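Local coordinates for protein putative isochorismatase (Streptomyces avermitilis, PDB 3KL2) that is of unknown function but probably acts as a hydrolase of the isochorismatase family, related to the cysteine hydrolases, at residues I28-Y33 / V73-A78; Y33-T38 / G112-D117; A78-A83 / K104-G109; I126-K131 / S139-F144. All blocks are in the same frame, centred on the assembly; numbering follows the deposited sequence.

Interaction 1 of 4, residues I28-Y33 / V73-A78; sequences IVLIEY and VPIMHA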
loop_
_atom_site.group_PDB
_atom_site.type_symbol
_atom_site.label_atom_id
_atom_site.label_comp_id
_atom_site.label_asym_id
_atom_site.label_seq_id
_atom_site.Cartn_x
_atom_site.Cartn_y
_atom_site.Cartn_z
ATOM N N ILE A 28 4.370 -19.998 -6.711
ATOM C CA ILE A 28 5.803 -19.876 -6.887
ATOM C C ILE A 28 5.918 -18.503 -7.524
ATOM O O ILE A 28 5.157 -18.196 -8.414
ATOM C CB ILE A 28 6.380 -21.009 -7.791
ATOM C CG1 ILE A 28 5.982 -22.409 -7.263
ATOM C CG2 ILE A 28 7.903 -20.910 -7.894
ATOM C CD1 ILE A 28 6.638 -22.803 -5.903
ATOM N N VAL A 29 6.791 -17.646 -7.023
ATOM C CA VAL A 29 6.964 -16.306 -7.559
ATOM C C VAL A 29 8.432 -16.157 -7.963
ATOM O O VAL A 29 9.318 -16.251 -7.111
ATOM C CB VAL A 29 6.572 -15.248 -6.523
ATOM C CG1 VAL A 29 6.671 -13.888 -7.115
ATOM C CG2 VAL A 29 5.117 -15.544 -5.951
ATOM N N LEU A 30 8.663 -15.961 -9.264
ATOM C CA LEU A 30 9.994 -15.942 -9.883
ATOM C C LEU A 30 10.415 -14.530 -10.281
ATOM O O LEU A 30 9.849 -13.942 -11.203
ATOM C CB LEU A 30 9.977 -16.800 -11.145
ATOM C CG LEU A 30 9.599 -18.263 -10.888
ATOM C CD1 LEU A 30 9.601 -19.057 -12.232
ATOM C CD2 LEU A 30 10.545 -18.906 -9.804
ATOM N N ILE A 31 11.412 -13.986 -9.596
ATOM C CA ILE A 31 11.708 -12.581 -9.727
ATOM C C ILE A 31 12.850 -12.429 -10.691
ATOM O O ILE A 31 13.962 -12.889 -10.416
ATOM C CB ILE A 31 12.103 -11.926 -8.401
ATOM C CG1 ILE A 31 10.979 -12.067 -7.376
ATOM C CG2 ILE A 31 12.430 -10.430 -8.620
ATOM C CD1 ILE A 31 11.286 -11.454 -5.995
ATOM N N GLU A 32 12.566 -11.756 -11.802
ATOM C CA GLU A 32 13.575 -11.327 -12.752
ATOM C C GLU A 32 14.461 -12.418 -13.364
ATOM O O GLU A 32 15.662 -12.200 -13.607
ATOM C CB GLU A 32 14.417 -10.228 -12.114
ATOM C CG GLU A 32 13.661 -8.889 -12.166
ATOM C CD GLU A 32 13.930 -8.007 -10.994
ATOM O OE1 GLU A 32 12.972 -7.307 -10.607
ATOM O OE2 GLU A 32 15.071 -8.043 -10.461
ATOM N N TYR A 33 13.872 -13.567 -13.693
ATOM C CA TYR A 33 14.628 -14.524 -14.449
ATOM C C TYR A 33 14.683 -14.106 -15.913
ATOM O O TYR A 33 14.166 -14.818 -16.766
ATOM C CB TYR A 33 14.034 -15.892 -14.314
ATOM C CG TYR A 33 14.270 -16.568 -12.985
ATOM C CD1 TYR A 33 15.262 -17.518 -12.821
ATOM C CD2 TYR A 33 13.465 -16.270 -11.897
ATOM C CE1 TYR A 33 15.433 -18.181 -11.586
ATOM C CE2 TYR A 33 13.646 -16.893 -10.679
ATOM C CZ TYR A 33 14.615 -17.857 -10.538
ATOM O OH TYR A 33 14.723 -18.450 -9.312
ATOM N N VAL A 73 0.408 -25.881 -8.908
ATOM C CA VAL A 73 0.705 -24.654 -8.199
ATOM C C VAL A 73 0.981 -23.471 -9.169
ATOM O O VAL A 73 1.853 -23.534 -10.045
ATOM C CB VAL A 73 1.852 -24.862 -7.178
ATOM C CG1 VAL A 73 2.256 -23.524 -6.528
ATOM C CG2 VAL A 73 1.404 -25.856 -6.106
ATOM N N PRO A 74 0.215 -22.392 -9.021
ATOM C CA PRO A 74 0.429 -21.256 -9.900
ATOM C C PRO A 74 1.888 -20.811 -9.881
ATOM O O PRO A 74 2.489 -20.671 -8.813
ATOM C CB PRO A 74 -0.465 -20.185 -9.308
ATOM C CG PRO A 74 -1.535 -20.942 -8.599
ATOM C CD PRO A 74 -0.903 -22.177 -8.089
ATOM N N ILE A 75 2.459 -20.679 -11.075
ATOM C CA ILE A 75 3.769 -20.124 -11.269
ATOM C C ILE A 75 3.523 -18.682 -11.689
ATOM O O ILE A 75 2.798 -18.456 -12.626
ATOM C CB ILE A 75 4.491 -20.869 -12.397
ATOM C CG1 ILE A 75 4.458 -22.407 -12.173
ATOM C CG2 ILE A 75 5.884 -20.383 -12.551
ATOM C CD1 ILE A 75 4.963 -22.924 -10.808
ATOM N N MET A 76 4.116 -17.713 -10.996
ATOM C CA MET A 76 3.963 -16.286 -11.309
ATOM C C MET A 76 5.322 -15.636 -11.623
ATOM O O MET A 76 6.192 -15.654 -10.776
ATOM C CB MET A 76 3.392 -15.596 -10.097
ATOM C CG MET A 76 1.995 -16.078 -9.726
ATOM S SD MET A 76 1.243 -15.055 -8.491
ATOM C CE MET A 76 -0.219 -16.032 -8.298
ATOM N N HIS A 77 5.499 -15.051 -12.816
ATOM C CA HIS A 77 6.773 -14.443 -13.214
ATOM C C HIS A 77 6.734 -12.953 -12.989
ATOM O O HIS A 77 5.767 -12.289 -13.343
ATOM C CB HIS A 77 7.046 -14.660 -14.720
ATOM C CG HIS A 77 7.175 -16.097 -15.142
ATOM N ND1 HIS A 77 8.356 -16.803 -15.038
ATOM C CD2 HIS A 77 6.287 -16.932 -15.740
ATOM C CE1 HIS A 77 8.181 -18.016 -15.537
ATOM N NE2 HIS A 77 6.936 -18.121 -15.968
ATOM N N ALA A 78 7.829 -12.405 -12.476
ATOM C CA ALA A 78 7.879 -11.000 -12.113
ATOM C C ALA A 78 9.098 -10.393 -12.749
ATOM O O ALA A 78 10.114 -10.223 -12.106
ATOM C CB ALA A 78 7.887 -10.827 -10.605
#
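Leu-30 and His-77 stand side by side on one face of a parallel strand pair and point the same way. Leu-30 CD1 rests 3.7 Å from His-77 CE1, meeting the imidazole obliquely on its ND1-CE1 side; His-77 NE2 hydrogen-bonds to Asp-125 OD2. Two residues earlier on each strand, Ile-28 and Ile-75 repeat the arrangement. Chi2 of Ile-75 (-53°) folds CD1 round until it lies 3.7 Å from Ile-28 CG1, and the Val-73 side chain crosses Ile-28 at about a right angle, CG1 to CG1 4.0 Å. At Ile-28, Leu-30 and Ile-75, branched aliphatic chains suit burial because they carry no polar groups. On the other face sit Val-29, Met-76, Ile-31 and Ala-78, where the small alanine packs its CB 3.7 Å from Leu-30 O.

Five backbone bonds join the strands, such as Met-76 N to Ile-28 O at 2.8 Å. The last differs: Glu-32 leaves the strand with positive phi, and its N approaches Ala-78 O from above the carbonyl plane.

Helix 57-71, part of the beta-alpha-beta connection between the strands, covers Ile-28, Leu-30 and Ile-75; strand 153-159 flanks strand 26-31 on its other edge, and helix 164-174 packs on Ile-31.

Interaction 2 of 4, residues Y33-T38 / G112-D117; sequences YQNEFT and GAAIVD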
loop_
_atom_site.group_PDB
_atom_site.type_symbol
_atom_site.label_atom_id
_atom_site.label_comp_id
_atom_site.label_asym_id
_atom_site.label_seq_id
_atom_site.Cartn_x
_atom_site.Cartn_y
_atom_site.Cartn_z
ATOM N N TYR A 33 13.872 -13.567 -13.693
ATOM C CA TYR A 33 14.628 -14.524 -14.449
ATOM C C TYR A 33 14.683 -14.106 -15.913
ATOM O O TYR A 33 14.166 -14.818 -16.766
ATOM C CB TYR A 33 14.034 -15.892 -14.314
ATOM C CG TYR A 33 14.270 -16.568 -12.985
ATOM C CD1 TYR A 33 15.262 -17.518 -12.821
ATOM C CD2 TYR A 33 13.465 -16.270 -11.897
ATOM C CE1 TYR A 33 15.433 -18.181 -11.586
ATOM C CE2 TYR A 33 13.646 -16.893 -10.679
ATOM C CZ TYR A 33 14.615 -17.857 -10.538
ATOM O OH TYR A 33 14.723 -18.450 -9.312
ATOM N N GLN A 34 15.327 -12.958 -16.175
ATOM C CA GLN A 34 15.418 -12.375 -17.485
ATOM C C GLN A 34 16.842 -12.491 -18.001
ATOM O O GLN A 34 17.776 -12.521 -17.207
ATOM C CB GLN A 34 15.018 -10.891 -17.456
ATOM C CG GLN A 34 13.505 -10.656 -17.233
ATOM C CD GLN A 34 13.236 -9.336 -16.635
ATOM O OE1 GLN A 34 13.288 -9.196 -15.408
ATOM N NE2 GLN A 34 13.037 -8.324 -17.476
ATOM N N ASN A 35 16.996 -12.503 -19.327
ATOM C CA ASN A 35 18.279 -12.654 -19.963
ATOM C C ASN A 35 19.298 -11.712 -19.353
ATOM O O ASN A 35 20.423 -12.126 -19.084
ATOM C CB ASN A 35 18.203 -12.446 -21.493
ATOM C CG ASN A 35 17.462 -13.566 -22.203
ATOM O OD1 ASN A 35 17.739 -14.745 -21.967
ATOM N ND2 ASN A 35 16.484 -13.203 -23.066
ATOM N N GLU A 36 18.877 -10.482 -19.064
ATOM C CA GLU A 36 19.792 -9.454 -18.563
ATOM C C GLU A 36 20.666 -9.938 -17.391
ATOM O O GLU A 36 21.804 -9.475 -17.238
ATOM C CB GLU A 36 19.039 -8.174 -18.195
ATOM C CG GLU A 36 19.856 -6.932 -18.461
ATOM C CD GLU A 36 19.803 -6.525 -19.915
ATOM O OE1 GLU A 36 18.836 -5.800 -20.257
ATOM O OE2 GLU A 36 20.728 -6.901 -20.701
ATOM N N PHE A 37 20.146 -10.901 -16.623
ATOM C CA PHE A 37 20.852 -11.517 -15.490
ATOM C C PHE A 37 21.344 -12.923 -15.797
ATOM O O PHE A 37 22.478 -13.280 -15.466
ATOM C CB PHE A 37 19.890 -11.659 -14.277
ATOM C CG PHE A 37 19.713 -10.421 -13.451
ATOM C CD1 PHE A 37 20.800 -9.695 -12.992
ATOM C CD2 PHE A 37 18.457 -10.044 -13.034
ATOM C CE1 PHE A 37 20.624 -8.539 -12.168
ATOM C CE2 PHE A 37 18.260 -8.905 -12.213
ATOM C CZ PHE A 37 19.331 -8.162 -11.789
ATOM N N THR A 38 20.486 -13.745 -16.402
ATOM C CA THR A 38 20.710 -15.189 -16.504
ATOM C C THR A 38 21.675 -15.647 -17.585
ATOM O O THR A 38 22.224 -16.738 -17.483
ATOM C CB THR A 38 19.395 -15.896 -16.860
ATOM O OG1 THR A 38 18.876 -15.267 -18.034
ATOM C CG2 THR A 38 18.385 -15.802 -15.714
ATOM N N GLY A 112 17.384 -8.648 -23.716
ATOM C CA GLY A 112 17.731 -8.560 -22.283
ATOM C C GLY A 112 16.544 -8.595 -21.345
ATOM O O GLY A 112 16.620 -9.183 -20.238
ATOM N N ALA A 113 15.451 -7.983 -21.798
ATOM C CA ALA A 113 14.220 -7.871 -21.045
ATOM C C ALA A 113 13.392 -9.142 -21.034
ATOM O O ALA A 113 12.527 -9.242 -20.197
ATOM C CB ALA A 113 13.335 -6.686 -21.619
ATOM N N ALA A 114 13.641 -10.089 -21.945
ATOM C CA ALA A 114 12.877 -11.327 -22.017
ATOM C C ALA A 114 13.216 -12.303 -20.928
ATOM O O ALA A 114 14.384 -12.437 -20.490
ATOM C CB ALA A 114 13.095 -12.031 -23.347
ATOM N N ILE A 115 12.182 -13.047 -20.534
ATOM C CA ILE A 115 12.350 -14.125 -19.609
ATOM C C ILE A 115 13.206 -15.166 -20.274
ATOM O O ILE A 115 13.161 -15.333 -21.491
ATOM C CB ILE A 115 11.030 -14.725 -19.171
ATOM C CG1 ILE A 115 10.276 -13.699 -18.313
ATOM C CG2 ILE A 115 11.300 -15.992 -18.372
ATOM C CD1 ILE A 115 8.832 -14.058 -18.013
ATOM N N VAL A 116 14.012 -15.857 -19.479
ATOM C CA VAL A 116 14.961 -16.827 -19.996
ATOM C C VAL A 116 14.220 -18.055 -20.590
ATOM O O VAL A 116 13.215 -18.511 -20.034
ATOM C CB VAL A 116 15.989 -17.202 -18.892
ATOM C CG1 VAL A 116 15.305 -17.910 -17.729
ATOM C CG2 VAL A 116 17.166 -18.041 -19.456
ATOM N N ASP A 117 14.720 -18.584 -21.713
ATOM C CA ASP A 117 14.000 -19.624 -22.454
ATOM C C ASP A 117 13.671 -20.831 -21.576
ATOM O O ASP A 117 12.569 -21.374 -21.617
ATOM C CB ASP A 117 14.794 -20.073 -23.683
ATOM C CG ASP A 117 14.989 -18.960 -24.691
ATOM O OD1 ASP A 117 14.100 -18.071 -24.798
ATOM O OD2 ASP A 117 16.051 -18.967 -25.370
HETATM O O HOH W 1 17.136 -17.278 -22.644
#
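The carboxamide of Gln-34 meets Ala-113 in its own plane: NE2 donates to Ala-113 O at 2.9 Å, with the oxygen only 11° out of the amide plane. At the acceptor, NE2 stands 35° out of the Ala-113 carbonyl plane. NE2 also donates to Ile-80 O, which helps fix the rotation of the amide. The amide of Asn-35 has the CB of Ala-114 beside ND2, and OD1 lies near Val-116; ND2 itself bonds to Trp-111 O, and OD1 has a hydrogen bond with Ser-39 OG. In the alpha/beta fold of the isochorismatase family, this is where the chain turns from the central strand 26-31 into helix 35-38, with Gln-34 as N-cap, and a long loop is pinned against the turn.

Three backbone bonds do the pinning. Val-116 N donates to Tyr-33 O, Asn-35 N to Ala-114 O at 2.9 Å, and Glu-36 N to Gly-112 O on a lone pair. The first helical residues thus find acceptors in the loop, while Phe-37 N and Thr-38 N reach Gln-34 O from opposite faces of its plane. Glycine suits position 112 because a CB there would lie 2.3 Å from Glu-36 OE1, an oxygen that bonds to Phe-106 N. Val-116 packs between Tyr-33 and Thr-38: CG1 lies 4.2 Å from Tyr-33 CB, and CG2 is 3.6 Å from Thr-38 OG1. A water links the two segments, donating to Asn-35 OD1 at 2.7 Å and accepting from Asp-117 N.

Interaction 3 of 4, residues A78-A83 / K104-G109; sequences APITFA and KAFVKG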
loop_
_atom_site.group_PDB
_atom_site.type_symbol
_atom_site.label_atom_id
_atom_site.label_comp_id
_atom_site.label_asym_id
_atom_site.label_seq_id
_atom_site.Cartn_x
_atom_site.Cartn_y
_atom_site.Cartn_z
ATOM N N ALA A 78 7.829 -12.405 -12.476
ATOM C CA ALA A 78 7.879 -11.000 -12.113
ATOM C C ALA A 78 9.098 -10.393 -12.749
ATOM O O ALA A 78 10.114 -10.223 -12.106
ATOM C CB ALA A 78 7.887 -10.827 -10.605
ATOM N N PRO A 79 9.004 -10.074 -14.050
ATOM C CA PRO A 79 10.086 -9.433 -14.764
ATOM C C PRO A 79 10.048 -7.953 -14.529
ATOM O O PRO A 79 8.995 -7.408 -14.246
ATOM C CB PRO A 79 9.777 -9.763 -16.229
ATOM C CG PRO A 79 8.305 -9.749 -16.303
ATOM C CD PRO A 79 7.843 -10.295 -14.917
ATOM N N ILE A 80 11.184 -7.293 -14.616
ATOM C CA ILE A 80 11.213 -5.837 -14.535
ATOM C C ILE A 80 11.527 -5.317 -15.947
ATOM O O ILE A 80 12.385 -5.895 -16.623
ATOM C CB ILE A 80 12.248 -5.404 -13.478
ATOM C CG1 ILE A 80 12.241 -3.892 -13.266
ATOM C CG2 ILE A 80 13.642 -5.779 -13.876
ATOM C CD1 ILE A 80 13.423 -3.395 -12.418
ATOM N N THR A 81 10.867 -4.249 -16.399
ATOM C CA THR A 81 11.119 -3.677 -17.731
ATOM C C THR A 81 10.944 -2.180 -17.681
ATOM O O THR A 81 10.210 -1.716 -16.808
ATOM C CB THR A 81 10.071 -4.157 -18.749
ATOM O OG1 THR A 81 8.809 -3.646 -18.341
ATOM C CG2 THR A 81 9.986 -5.647 -18.836
ATOM N N PHE A 82 11.540 -1.426 -18.616
ATOM C CA PHE A 82 11.369 0.039 -18.654
ATOM C C PHE A 82 11.125 0.494 -20.082
ATOM O O PHE A 82 11.791 0.043 -20.972
ATOM C CB PHE A 82 12.574 0.819 -18.028
ATOM C CG PHE A 82 12.886 0.384 -16.603
ATOM C CD1 PHE A 82 12.444 1.126 -15.522
ATOM C CD2 PHE A 82 13.548 -0.812 -16.359
ATOM C CE1 PHE A 82 12.674 0.708 -14.217
ATOM C CE2 PHE A 82 13.800 -1.228 -15.042
ATOM C CZ PHE A 82 13.352 -0.459 -13.974
ATOM N N ALA A 83 10.143 1.367 -20.293
ATOM C CA ALA A 83 9.968 1.995 -21.574
ATOM C C ALA A 83 11.296 2.658 -21.936
ATOM O O ALA A 83 11.956 3.235 -21.080
ATOM C CB ALA A 83 8.834 3.032 -21.537
ATOM N N LYS A 104 21.653 0.893 -19.205
ATOM C CA LYS A 104 20.595 0.583 -20.193
ATOM C C LYS A 104 20.135 -0.883 -20.076
ATOM O O LYS A 104 20.060 -1.611 -21.048
ATOM C CB LYS A 104 21.021 0.964 -21.640
ATOM N N ALA A 105 19.842 -1.296 -18.856
ATOM C CA ALA A 105 19.337 -2.658 -18.565
ATOM C C ALA A 105 17.803 -2.736 -18.526
ATOM O O ALA A 105 17.123 -1.792 -18.183
ATOM C CB ALA A 105 19.899 -3.136 -17.232
ATOM N N PHE A 106 17.281 -3.894 -18.876
ATOM C CA PHE A 106 15.846 -4.139 -18.904
ATOM C C PHE A 106 15.002 -3.166 -19.779
ATOM O O PHE A 106 13.905 -2.748 -19.386
ATOM C CB PHE A 106 15.311 -4.196 -17.489
ATOM C CG PHE A 106 16.074 -5.092 -16.592
ATOM C CD1 PHE A 106 16.919 -4.581 -15.643
ATOM C CD2 PHE A 106 15.884 -6.443 -16.627
ATOM C CE1 PHE A 106 17.595 -5.414 -14.765
ATOM C CE2 PHE A 106 16.566 -7.271 -15.758
ATOM C CZ PHE A 106 17.405 -6.763 -14.842
ATOM N N VAL A 107 15.493 -2.824 -20.970
ATOM C CA VAL A 107 14.691 -2.000 -21.878
ATOM C C VAL A 107 13.563 -2.896 -22.448
ATOM O O VAL A 107 13.809 -4.025 -22.885
ATOM C CB VAL A 107 15.552 -1.335 -22.987
ATOM C CG1 VAL A 107 14.719 -0.396 -23.840
ATOM C CG2 VAL A 107 16.734 -0.518 -22.376
ATOM N N LYS A 108 12.326 -2.412 -22.384
ATOM C CA LYS A 108 11.160 -3.089 -23.023
ATOM C C LYS A 108 11.402 -3.397 -24.498
ATOM O O LYS A 108 11.819 -2.513 -25.259
ATOM C CB LYS A 108 9.904 -2.211 -22.964
ATOM C CG LYS A 108 9.076 -2.379 -21.713
ATOM C CD LYS A 108 7.629 -1.815 -21.898
ATOM C CE LYS A 108 6.565 -2.875 -21.453
ATOM N NZ LYS A 108 6.710 -3.286 -19.978
ATOM N N GLY A 109 11.136 -4.640 -24.896
ATOM C CA GLY A 109 11.253 -5.058 -26.325
ATOM C C GLY A 109 12.672 -5.414 -26.803
ATOM O O GLY A 109 12.967 -5.366 -28.024
#
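Phe-82 is joined to Phe-106 and Lys-108 first by backbone hydrogen bonds. Phe-82 N donates to Phe-106 O at 2.8 Å, nearly in line with the carbonyl bond. Lys-108 N returns a bond to Phe-82 O that is almost straight at the hydrogen (177°). Together they form a single bridge between two loops.

A polar side-chain bond lies beside this bridge. Lys-108 NZ donates to Thr-81 OG1 at 2.7 Å; bends at chi3 and chi4 curl the end of the chain back over the threonine, with CG 3.6 Å from Thr-81 CB. A long flexible lysine can reach both this hydroxyl and Glu-129 of a second subunit, with which NZ forms a salt bridge.

The loop 104-109 follows helix 96-103, which closes in a Schellman motif at Lys-104. Phe-106 also has positive phi, and its CB points toward the facing segment.

Apolar contacts complete the interface. Ile-80 CG2 sits over the centre of one face of the Phe-106 ring, 3.6 Å from its centroid, a CH-pi contact in which a slim methyl meets a flat surface. Phe-82 lies side by side with Phe-106, its CD2 4.0 Å from Phe-106 CB, while Phe-106 O lies in the plane of the Phe-82 ring, at its edge. The Phe-106 ring also makes an edge-to-face contact with Phe-37.

Interaction 4 of 4, residues I126-K131 / S139-F144; sequences IVIEGK and STNLDF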
loop_
_atom_site.group_PDB
_atom_site.type_symbol
_atom_site.label_atom_id
_atom_site.label_comp_id
_atom_site.label_asym_id
_atom_site.label_seq_id
_atom_site.Cartn_x
_atom_site.Cartn_y
_atom_site.Cartn_z
ATOM N N ILE A 126 1.083 -17.021 -14.799
ATOM C CA ILE A 126 0.740 -15.620 -14.655
ATOM C C ILE A 126 2.015 -14.817 -14.818
ATOM O O ILE A 126 3.056 -15.189 -14.291
ATOM C CB ILE A 126 0.065 -15.388 -13.265
ATOM C CG1 ILE A 126 -1.316 -16.061 -13.245
ATOM C CG2 ILE A 126 -0.018 -13.914 -12.903
ATOM C CD1 ILE A 126 -1.853 -16.365 -11.817
ATOM N N VAL A 127 1.953 -13.745 -15.581
ATOM C CA VAL A 127 3.085 -12.844 -15.737
ATOM C C VAL A 127 2.666 -11.528 -15.080
ATOM O O VAL A 127 1.823 -10.808 -15.601
ATOM C CB VAL A 127 3.526 -12.683 -17.232
ATOM C CG1 VAL A 127 4.625 -11.624 -17.415
ATOM C CG2 VAL A 127 4.038 -14.032 -17.808
ATOM N N ILE A 128 3.236 -11.268 -13.901
ATOM C CA ILE A 128 2.986 -10.062 -13.092
ATOM C C ILE A 128 3.430 -8.829 -13.838
ATOM O O ILE A 128 4.508 -8.828 -14.412
ATOM C CB ILE A 128 3.790 -10.188 -11.744
ATOM C CG1 ILE A 128 3.246 -11.370 -10.928
ATOM C CG2 ILE A 128 3.796 -8.909 -10.948
ATOM C CD1 ILE A 128 1.658 -11.533 -10.848
ATOM N N GLU A 129 2.630 -7.780 -13.820
ATOM C CA GLU A 129 2.917 -6.573 -14.570
ATOM C C GLU A 129 3.122 -5.359 -13.696
ATOM O O GLU A 129 2.546 -5.244 -12.617
ATOM C CB GLU A 129 1.738 -6.223 -15.472
ATOM C CG GLU A 129 1.304 -7.311 -16.480
ATOM C CD GLU A 129 -0.099 -7.023 -17.087
ATOM O OE1 GLU A 129 -0.583 -7.882 -17.848
ATOM O OE2 GLU A 129 -0.726 -5.950 -16.815
ATOM N N GLY A 130 3.870 -4.409 -14.210
ATOM C CA GLY A 130 4.072 -3.169 -13.544
ATOM C C GLY A 130 5.498 -2.964 -13.007
ATOM O O GLY A 130 5.882 -1.807 -12.818
ATOM N N LYS A 131 6.254 -4.051 -12.759
ATOM C CA LYS A 131 7.486 -3.933 -11.970
ATOM C C LYS A 131 8.442 -2.886 -12.516
ATOM O O LYS A 131 8.888 -2.990 -13.640
ATOM C CB LYS A 131 8.277 -5.238 -11.820
ATOM C CG LYS A 131 9.363 -5.178 -10.672
ATOM C CD LYS A 131 9.803 -6.600 -10.280
ATOM C CE LYS A 131 10.623 -6.725 -8.954
ATOM N NZ LYS A 131 11.758 -5.747 -8.832
ATOM N N SER A 139 5.170 -1.935 -7.116
ATOM C CA SER A 139 4.734 -1.314 -8.378
ATOM C C SER A 139 4.010 -2.287 -9.342
ATOM O O SER A 139 3.944 -2.011 -10.527
ATOM C CB SER A 139 5.938 -0.670 -9.080
ATOM O OG SER A 139 6.972 -1.630 -9.276
ATOM N N THR A 140 3.491 -3.412 -8.838
ATOM C CA THR A 140 2.816 -4.382 -9.640
ATOM C C THR A 140 1.444 -4.801 -9.098
ATOM O O THR A 140 1.014 -4.349 -8.046
ATOM C CB THR A 140 3.657 -5.646 -9.733
ATOM O OG1 THR A 140 3.478 -6.433 -8.550
ATOM C CG2 THR A 140 5.089 -5.304 -9.966
ATOM N N ASN A 141 0.794 -5.717 -9.844
ATOM C CA ASN A 141 -0.461 -6.379 -9.474
ATOM C C ASN A 141 -0.286 -7.648 -8.660
ATOM O O ASN A 141 -1.221 -8.445 -8.526
ATOM C CB ASN A 141 -1.311 -6.699 -10.713
ATOM C CG ASN A 141 -0.575 -7.534 -11.783
ATOM O OD1 ASN A 141 0.558 -7.920 -11.612
ATOM N ND2 ASN A 141 -1.235 -7.772 -12.891
ATOM N N LEU A 142 0.901 -7.853 -8.117
ATOM C CA LEU A 142 1.145 -9.081 -7.383
ATOM C C LEU A 142 0.217 -9.279 -6.201
ATOM O O LEU A 142 -0.382 -10.369 -6.071
ATOM C CB LEU A 142 2.581 -9.154 -6.875
ATOM C CG LEU A 142 2.904 -10.476 -6.123
ATOM C CD1 LEU A 142 2.727 -11.641 -7.039
ATOM C CD2 LEU A 142 4.331 -10.478 -5.514
ATOM N N ASP A 143 0.142 -8.284 -5.313
ATOM C CA ASP A 143 -0.719 -8.377 -4.136
ATOM C C ASP A 143 -2.182 -8.615 -4.510
ATOM O O ASP A 143 -2.842 -9.523 -3.946
ATOM C CB ASP A 143 -0.693 -7.091 -3.339
ATOM C CG ASP A 143 -1.061 -7.299 -1.884
ATOM O OD1 ASP A 143 -1.153 -8.458 -1.417
ATOM O OD2 ASP A 143 -1.158 -6.282 -1.190
ATOM N N PHE A 144 -2.687 -7.824 -5.464
ATOM C CA PHE A 144 -4.049 -8.024 -5.961
ATOM C C PHE A 144 -4.351 -9.469 -6.440
ATOM O O PHE A 144 -5.375 -10.037 -6.121
ATOM C CB PHE A 144 -4.323 -7.085 -7.104
ATOM C CG PHE A 144 -5.722 -7.093 -7.549
ATOM C CD1 PHE A 144 -6.592 -6.081 -7.162
ATOM C CD2 PHE A 144 -6.191 -8.113 -8.358
ATOM C CE1 PHE A 144 -7.912 -6.097 -7.599
ATOM C CE2 PHE A 144 -7.504 -8.131 -8.769
ATOM C CZ PHE A 144 -8.352 -7.153 -8.407
HETATM O O HOH W 2 -0.466 -9.854 -14.440
#
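Gly-130 and Thr-140 bring the two backbones close, CA to CA 4.3 Å, and the chains run in opposite senses as 126-131 leaves its strand and 139-144 enters a helix. Asn-141 N donates to Glu-129 O, but the bond is weak at 3.3 Å. The same carbonyl also receives a CA-H contact from Thr-140. Gly-130 has phi 110°, a conformation suited to glycine, and a CB here would lie 2.3 Å from Ser-139 O.

Among the side chains, Asn-141 supplies the firmer link. With chi1 at 55°, CG stands between its own N and carbonyl carbon, and OD1 accepts from Glu-129 N at 3.0 Å, the donor lying above the amide plane. ND2 holds a water that donates onward to Val-127 O, so the one amide serves Glu-129 N directly and Val-127 O through the water.

Thr-140 forms an ST turn, its OG1 accepting from Leu-142 N at 3.0 Å as the chain enters helix 142-149; OG1 also hydrogen-bonds to Thr-136 O in the preceding helix. Its other branch, CG2, lies against the Lys-131 backbone, 3.3 Å from Lys-131 N, and against CB. Ile-128 packs between Thr-140, which it crosses at about a right angle, and Leu-142, with Ile-128 CG1 3.9 Å from Leu-142 CD1, joining the end of strand 126-127 to the start of helix 142-149.

The charged ends reach further. Besides Lys-108, Glu-129 OE1 pairs with Arg-132 of a second subunit, while Lys-131 NZ bonds to Gly-133 O and Leu-134 O.

Interaction 1 pairs two strands of the sheet; interactions 2 and 3 continue from their C-terminal ends, through Tyr-33 and Ala-78, and interaction 4 lies beside strand 75-78, with His-77 O 2.8 Å from Ile-128 N. Interaction 3 lies inside the loop closed by interaction 2, and the two are tied where Glu-36 OE1 lies 2.8 Å from Phe-106 N. Interactions 2 and 4 do not touch; their centres are about 17 Å apart. Between interactions 1 and 4 runs a salt bridge, 2.7 Å between Glu-32 OE1 and Lys-131 NZ, and Glu-32 also touches Cys-164, a grouping consistent with the acid-lysine-cysteine triad of the cysteine hydrolases of this fold.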